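Local coordinates for protein putative pore-forming toxin (PDB 3KOG) that is of unknown function but may be a pore-forming toxin, built mainly of long beta strands, at residues D27-G31 / E151-I155; I109-S115 / S182-M188. Residue numbers count along the deposited sequence, not the author numbering.

Contact 1 of 2, residues D27-G31 / E151-I155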
loop_
_atom_site.group_PDB
_atom_site.type_symbol
_atom_site.label_atom_id
_atom_site.label_comp_id
_atom_site.label_asym_id
_atom_site.label_seq_id
_atom_site.Cartn_x
_atom_site.Cartn_y
_atom_site.Cartn_z
ATOM N N ASP A 27 -2.123 10.745 17.087
ATOM C CA ASP A 27 -2.904 11.399 18.066
ATOM C C ASP A 27 -3.034 12.869 17.626
ATOM O O ASP A 27 -2.070 13.606 17.676
ATOM C CB ASP A 27 -2.195 11.302 19.404
ATOM C CG ASP A 27 -2.889 12.054 20.491
ATOM O OD1 ASP A 27 -3.975 12.642 20.312
ATOM O OD2 ASP A 27 -2.322 12.038 21.583
ATOM N N ALA A 28 -4.220 13.244 17.222
ATOM C CA ALA A 28 -4.496 14.552 16.604
ATOM C C ALA A 28 -4.382 15.665 17.607
ATOM O O ALA A 28 -4.227 16.852 17.233
ATOM C CB ALA A 28 -5.917 14.542 15.981
ATOM N N THR A 29 -4.497 15.323 18.881
ATOM C CA THR A 29 -4.508 16.363 19.864
ATOM C C THR A 29 -3.127 16.959 19.994
ATOM O O THR A 29 -2.966 18.148 20.305
ATOM C CB THR A 29 -5.148 15.897 21.188
ATOM O OG1 THR A 29 -4.419 14.822 21.715
ATOM C CG2 THR A 29 -6.637 15.447 20.898
ATOM N N THR A 30 -2.124 16.181 19.664
ATOM C CA THR A 30 -0.794 16.666 19.741
ATOM C C THR A 30 0.030 16.577 18.455
ATOM O O THR A 30 1.094 17.180 18.355
ATOM C CB THR A 30 -0.141 15.949 20.906
ATOM O OG1 THR A 30 1.125 16.534 21.173
ATOM C CG2 THR A 30 -0.022 14.488 20.638
ATOM N N GLY A 31 -0.454 15.831 17.476
ATOM C CA GLY A 31 0.280 15.577 16.257
ATOM C C GLY A 31 1.328 14.485 16.345
ATOM O O GLY A 31 2.204 14.424 15.512
ATOM N N GLU A 151 -6.110 21.095 16.513
ATOM C CA GLU A 151 -6.470 19.672 16.396
ATOM C C GLU A 151 -6.834 19.358 14.925
ATOM O O GLU A 151 -6.358 18.372 14.344
ATOM C CB GLU A 151 -7.638 19.355 17.340
ATOM C CG GLU A 151 -7.736 17.893 17.692
ATOM C CD GLU A 151 -8.924 17.513 18.521
ATOM O OE1 GLU A 151 -9.614 18.390 19.044
ATOM O OE2 GLU A 151 -9.161 16.292 18.660
ATOM N N ILE A 152 -7.653 20.236 14.332
ATOM C CA ILE A 152 -8.040 20.101 12.929
ATOM C C ILE A 152 -6.776 20.200 12.046
ATOM O O ILE A 152 -6.546 19.365 11.147
ATOM C CB ILE A 152 -9.079 21.128 12.517
ATOM C CG1 ILE A 152 -10.428 20.797 13.181
ATOM C CG2 ILE A 152 -9.190 21.140 10.981
ATOM C CD1 ILE A 152 -11.489 21.938 13.083
ATOM N N LYS A 153 -5.934 21.184 12.345
ATOM C CA LYS A 153 -4.681 21.349 11.599
ATOM C C LYS A 153 -3.782 20.118 11.714
ATOM O O LYS A 153 -3.149 19.716 10.727
ATOM C CB LYS A 153 -3.933 22.635 12.010
ATOM C CG LYS A 153 -4.723 23.903 11.617
ATOM C CD LYS A 153 -3.987 25.237 11.944
ATOM C CE LYS A 153 -3.798 25.445 13.431
ATOM N NZ LYS A 153 -3.292 26.864 13.775
ATOM N N ASN A 154 -3.731 19.507 12.894
ATOM C CA ASN A 154 -2.901 18.316 13.089
ATOM C C ASN A 154 -3.359 17.124 12.243
ATOM O O ASN A 154 -2.533 16.343 11.704
ATOM C CB ASN A 154 -2.880 17.916 14.587
ATOM C CG ASN A 154 -2.015 18.845 15.435
ATOM O OD1 ASN A 154 -1.177 19.545 14.898
ATOM N ND2 ASN A 154 -2.218 18.853 16.751
ATOM N N ILE A 155 -4.682 16.968 12.180
ATOM C CA ILE A 155 -5.297 15.952 11.351
ATOM C C ILE A 155 -4.891 16.123 9.885
ATOM O O ILE A 155 -4.457 15.172 9.204
ATOM C CB ILE A 155 -6.851 15.979 11.516
ATOM C CG1 ILE A 155 -7.254 15.598 12.931
ATOM C CG2 ILE A 155 -7.494 14.957 10.553
ATOM C CD1 ILE A 155 -8.775 15.686 13.291
#

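Contact 2 of 2, residues I109-S115 / S182-M188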
loop_
_atom_site.group_PDB
_atom_site.type_symbol
_atom_site.label_atom_id
_atom_site.label_comp_id
_atom_site.label_asym_id
_atom_site.label_seq_id
_atom_site.Cartn_x
_atom_site.Cartn_y
_atom_site.Cartn_z
ATOM N N ILE A 109 -1.970 4.449 -12.231
ATOM C CA ILE A 109 -0.548 4.160 -12.375
ATOM C C ILE A 109 0.058 5.479 -12.757
ATOM O O ILE A 109 -0.323 6.086 -13.762
ATOM C CB ILE A 109 -0.258 3.095 -13.452
ATOM C CG1 ILE A 109 -0.855 1.750 -13.017
ATOM C CG2 ILE A 109 1.263 3.027 -13.731
ATOM C CD1 ILE A 109 -1.142 0.749 -14.154
ATOM N N GLU A 110 1.002 5.948 -11.966
ATOM C CA GLU A 110 1.717 7.165 -12.343
ATOM C C GLU A 110 2.917 6.878 -13.260
ATOM O O GLU A 110 3.177 7.635 -14.179
ATOM C CB GLU A 110 2.216 7.853 -11.096
ATOM C CG GLU A 110 2.995 9.084 -11.335
ATOM C CD GLU A 110 3.384 9.742 -10.036
ATOM O OE1 GLU A 110 4.046 9.077 -9.193
ATOM O OE2 GLU A 110 3.040 10.926 -9.889
ATOM N N THR A 111 3.680 5.845 -12.931
ATOM C CA THR A 111 4.870 5.471 -13.676
ATOM C C THR A 111 4.981 3.966 -13.704
ATOM O O THR A 111 4.634 3.305 -12.717
ATOM C CB THR A 111 6.142 6.096 -13.054
ATOM O OG1 THR A 111 5.973 7.508 -13.040
ATOM C CG2 THR A 111 7.389 5.754 -13.871
ATOM N N THR A 112 5.377 3.405 -14.850
ATOM C CA THR A 112 5.666 1.991 -14.970
ATOM C C THR A 112 7.151 1.931 -15.350
ATOM O O THR A 112 7.591 2.717 -16.198
ATOM C CB THR A 112 4.785 1.346 -16.047
ATOM O OG1 THR A 112 3.416 1.483 -15.671
ATOM C CG2 THR A 112 5.063 -0.141 -16.211
ATOM N N LYS A 113 7.924 1.116 -14.633
ATOM C CA LYS A 113 9.348 0.863 -14.947
ATOM C C LYS A 113 9.462 -0.615 -15.291
ATOM O O LYS A 113 8.791 -1.457 -14.664
ATOM C CB LYS A 113 10.255 1.143 -13.750
ATOM C CG LYS A 113 10.115 2.529 -13.155
ATOM C CD LYS A 113 11.354 2.934 -12.298
ATOM C CE LYS A 113 11.971 1.751 -11.559
ATOM N NZ LYS A 113 12.633 2.150 -10.279
ATOM N N HIS A 114 10.306 -0.936 -16.261
ATOM C CA HIS A 114 10.427 -2.282 -16.726
ATOM C C HIS A 114 11.894 -2.566 -17.021
ATOM O O HIS A 114 12.529 -1.831 -17.756
ATOM C CB HIS A 114 9.608 -2.450 -18.001
ATOM C CG HIS A 114 9.572 -3.851 -18.511
ATOM N ND1 HIS A 114 9.513 -4.161 -19.851
ATOM C CD2 HIS A 114 9.583 -5.032 -17.853
ATOM C CE1 HIS A 114 9.457 -5.474 -19.990
ATOM N NE2 HIS A 114 9.508 -6.027 -18.788
ATOM N N SER A 115 12.416 -3.639 -16.447
ATOM C CA SER A 115 13.754 -4.085 -16.761
ATOM C C SER A 115 13.834 -4.682 -18.193
ATOM O O SER A 115 12.794 -4.931 -18.859
ATOM C CB SER A 115 14.170 -5.143 -15.757
ATOM O OG SER A 115 13.426 -6.324 -15.956
ATOM N N SER A 182 11.486 -10.755 -16.618
ATOM C CA SER A 182 11.690 -9.349 -16.420
ATOM C C SER A 182 10.929 -8.879 -15.188
ATOM O O SER A 182 10.139 -9.625 -14.601
ATOM C CB SER A 182 11.250 -8.538 -17.653
ATOM O OG SER A 182 9.853 -8.660 -17.884
ATOM N N VAL A 183 11.167 -7.634 -14.803
ATOM C CA VAL A 183 10.453 -7.100 -13.644
ATOM C C VAL A 183 9.823 -5.755 -13.996
ATOM O O VAL A 183 10.477 -4.893 -14.509
ATOM C CB VAL A 183 11.399 -6.959 -12.438
ATOM C CG1 VAL A 183 10.631 -6.438 -11.206
ATOM C CG2 VAL A 183 12.060 -8.306 -12.124
ATOM N N PHE A 184 8.553 -5.589 -13.648
ATOM C CA PHE A 184 7.895 -4.281 -13.619
ATOM C C PHE A 184 7.831 -3.714 -12.205
ATOM O O PHE A 184 7.669 -4.443 -11.238
ATOM C CB PHE A 184 6.468 -4.336 -14.184
ATOM C CG PHE A 184 6.383 -4.603 -15.645
ATOM C CD1 PHE A 184 6.411 -5.907 -16.141
ATOM C CD2 PHE A 184 6.177 -3.563 -16.520
ATOM C CE1 PHE A 184 6.294 -6.146 -17.539
ATOM C CE2 PHE A 184 6.093 -3.789 -17.888
ATOM C CZ PHE A 184 6.146 -5.095 -18.377
ATOM N N VAL A 185 7.994 -2.407 -12.107
ATOM C CA VAL A 185 7.724 -1.653 -10.898
ATOM C C VAL A 185 6.721 -0.568 -11.260
ATOM O O VAL A 185 6.981 0.257 -12.142
ATOM C CB VAL A 185 9.006 -1.043 -10.308
ATOM C CG1 VAL A 185 8.684 -0.210 -9.059
ATOM C CG2 VAL A 185 10.025 -2.158 -10.005
ATOM N N ASP A 186 5.567 -0.553 -10.581
ATOM C CA ASP A 186 4.578 0.446 -10.822
ATOM C C ASP A 186 4.448 1.345 -9.611
ATOM O O ASP A 186 4.249 0.852 -8.530
ATOM C CB ASP A 186 3.234 -0.182 -11.120
ATOM C CG ASP A 186 3.199 -0.872 -12.496
ATOM O OD1 ASP A 186 3.649 -2.011 -12.588
ATOM O OD2 ASP A 186 2.726 -0.270 -13.469
ATOM N N TYR A 187 4.519 2.651 -9.838
ATOM C CA TYR A 187 4.206 3.645 -8.848
ATOM C C TYR A 187 2.779 4.057 -9.030
ATOM O O TYR A 187 2.388 4.501 -10.079
ATOM C CB TYR A 187 5.110 4.877 -9.009
ATOM C CG TYR A 187 6.581 4.664 -8.811
ATOM C CD1 TYR A 187 7.073 3.582 -8.126
ATOM C CD2 TYR A 187 7.485 5.622 -9.258
ATOM C CE1 TYR A 187 8.402 3.419 -7.923
ATOM C CE2 TYR A 187 8.830 5.467 -9.054
ATOM C CZ TYR A 187 9.278 4.329 -8.396
ATOM O OH TYR A 187 10.623 4.134 -8.159
HETATM N N MSE A 188 2.002 3.884 -7.974
HETATM C CA MSE A 188 0.587 4.142 -7.918
HETATM C C MSE A 188 0.384 5.507 -7.194
HETATM O O MSE A 188 1.055 5.785 -6.177
HETATM C CB MSE A 188 -0.087 3.040 -7.071
HETATM C CG MSE A 188 0.235 1.572 -7.465
HETATM SE SE MSE A 188 -0.216 1.264 -9.312
HETATM C CE MSE A 188 -2.053 1.810 -9.294
#

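Contact 1 of 2, residues D27-G31 / E151-I155
Here the turn that follows strand 18-27 is pinned to helix 150-158, the one helix of a chain that is otherwise strand and loop, with strand in the majority. Asp27 opens an Asx turn: its OD1 accepts from the backbone N of Thr29 at 3.1 Å, and the same OD1 takes a 2.6 Å hydrogen bond from Thr29 OG1. The carboxylate thus orders the turn from within rather than reaching the helix. Ala28 has the largest covered area of any residue here, 74 Å² of the 253 Å² buried in all. Its CB lies 3.5 Å from Ile155 CG1, an apolar touch extended by Ile93, which meets both side chains, while its backbone pairs with Leu94. Thr29 points its CA-to-CB bond away from the helix, yet its CG2 comes within 3.5 Å of Glu151 OE2; that carboxylate is held by Ser95 and Asn97, so the methyl group merely borders it. Past Thr30, Gly31 N returns to Asp27 O at 2.8 Å and closes the turn. Gly31 has phi/psi of 81/22°, where a CB would be jammed against the preceding carbonyl oxygen. The CA-to-CB bond of Asn154 is directed at the turn. The single hydrogen bond between the segments runs from Asn154 ND2 to Ala28 O, 2.9 Å long with an N-H...O angle of 158°.

Contact 2 of 2, residues I109-S115 / S182-M188
Strands 109-114 and 182-188 run antiparallel, their axes 4.6 Å apart and 164° between directions, and a classic beta bulge interrupts their ladder. At the bulge Glu110 and Thr111 both face Tyr187: Tyr187 O accepts from Glu110 N at 2.8 Å and, weakly, from Thr111 N at 3.4 Å, so the register shifts by one residue after the Ile109-Met188 pair. Regular pairing then resumes, with Lys113 N to Val185 O and Val185 N to Lys113 O both at 2.8 Å. Beyond it Ser115 OG replaces a backbone acceptor, taking the hydrogen bond of Val183 N at 2.9 Å.

The sheet face bearing Ile109, Thr112 and His114 mixes chemistries: Ile109 CG1 packs on the SE of selenomethionine Met188 at 3.8 Å, and Thr112 OG1 donates to Asp186 OD2 at 2.9 Å. On the other face Thr111 CB (4.1 Å from Tyr187 CD2) and Lys113 NZ (3.5 Å from Tyr187 OH) lie on one side of the ring; the hydroxyl bonds to Thr133 O. Strand 207-225 pairs with the far edge of 182-188. The rings of His114 and Phe184 form an offset stack, centroids 3.8 Å apart and planes at 7°, while His114 NE2 is hydrogen-bonded to Ser182 OG at 2.8 Å.

Overall arrangement
The two contacts lie on opposite sides of the chain's centre, with centres 35 Å apart and nearest atoms about 19 Å apart. Both are partly buried, but contact 2 covers 743 Å² against 253 Å² for contact 1. Their segments alternate along the sequence, and they draw on the same long strands: 98-120 and 179-198 form the ladder of contact 2, and elsewhere on them Phe98 and Ile196 pack on the helix of contact 1. Contact 2 relies on repeated backbone hydrogen bonds within a sheet. Contact 1 joins a turn to a helix, so it rests on one side-chain amide hydrogen bond, Asn154 to Ala28, and a small apolar touch between Ala28 and Ile155.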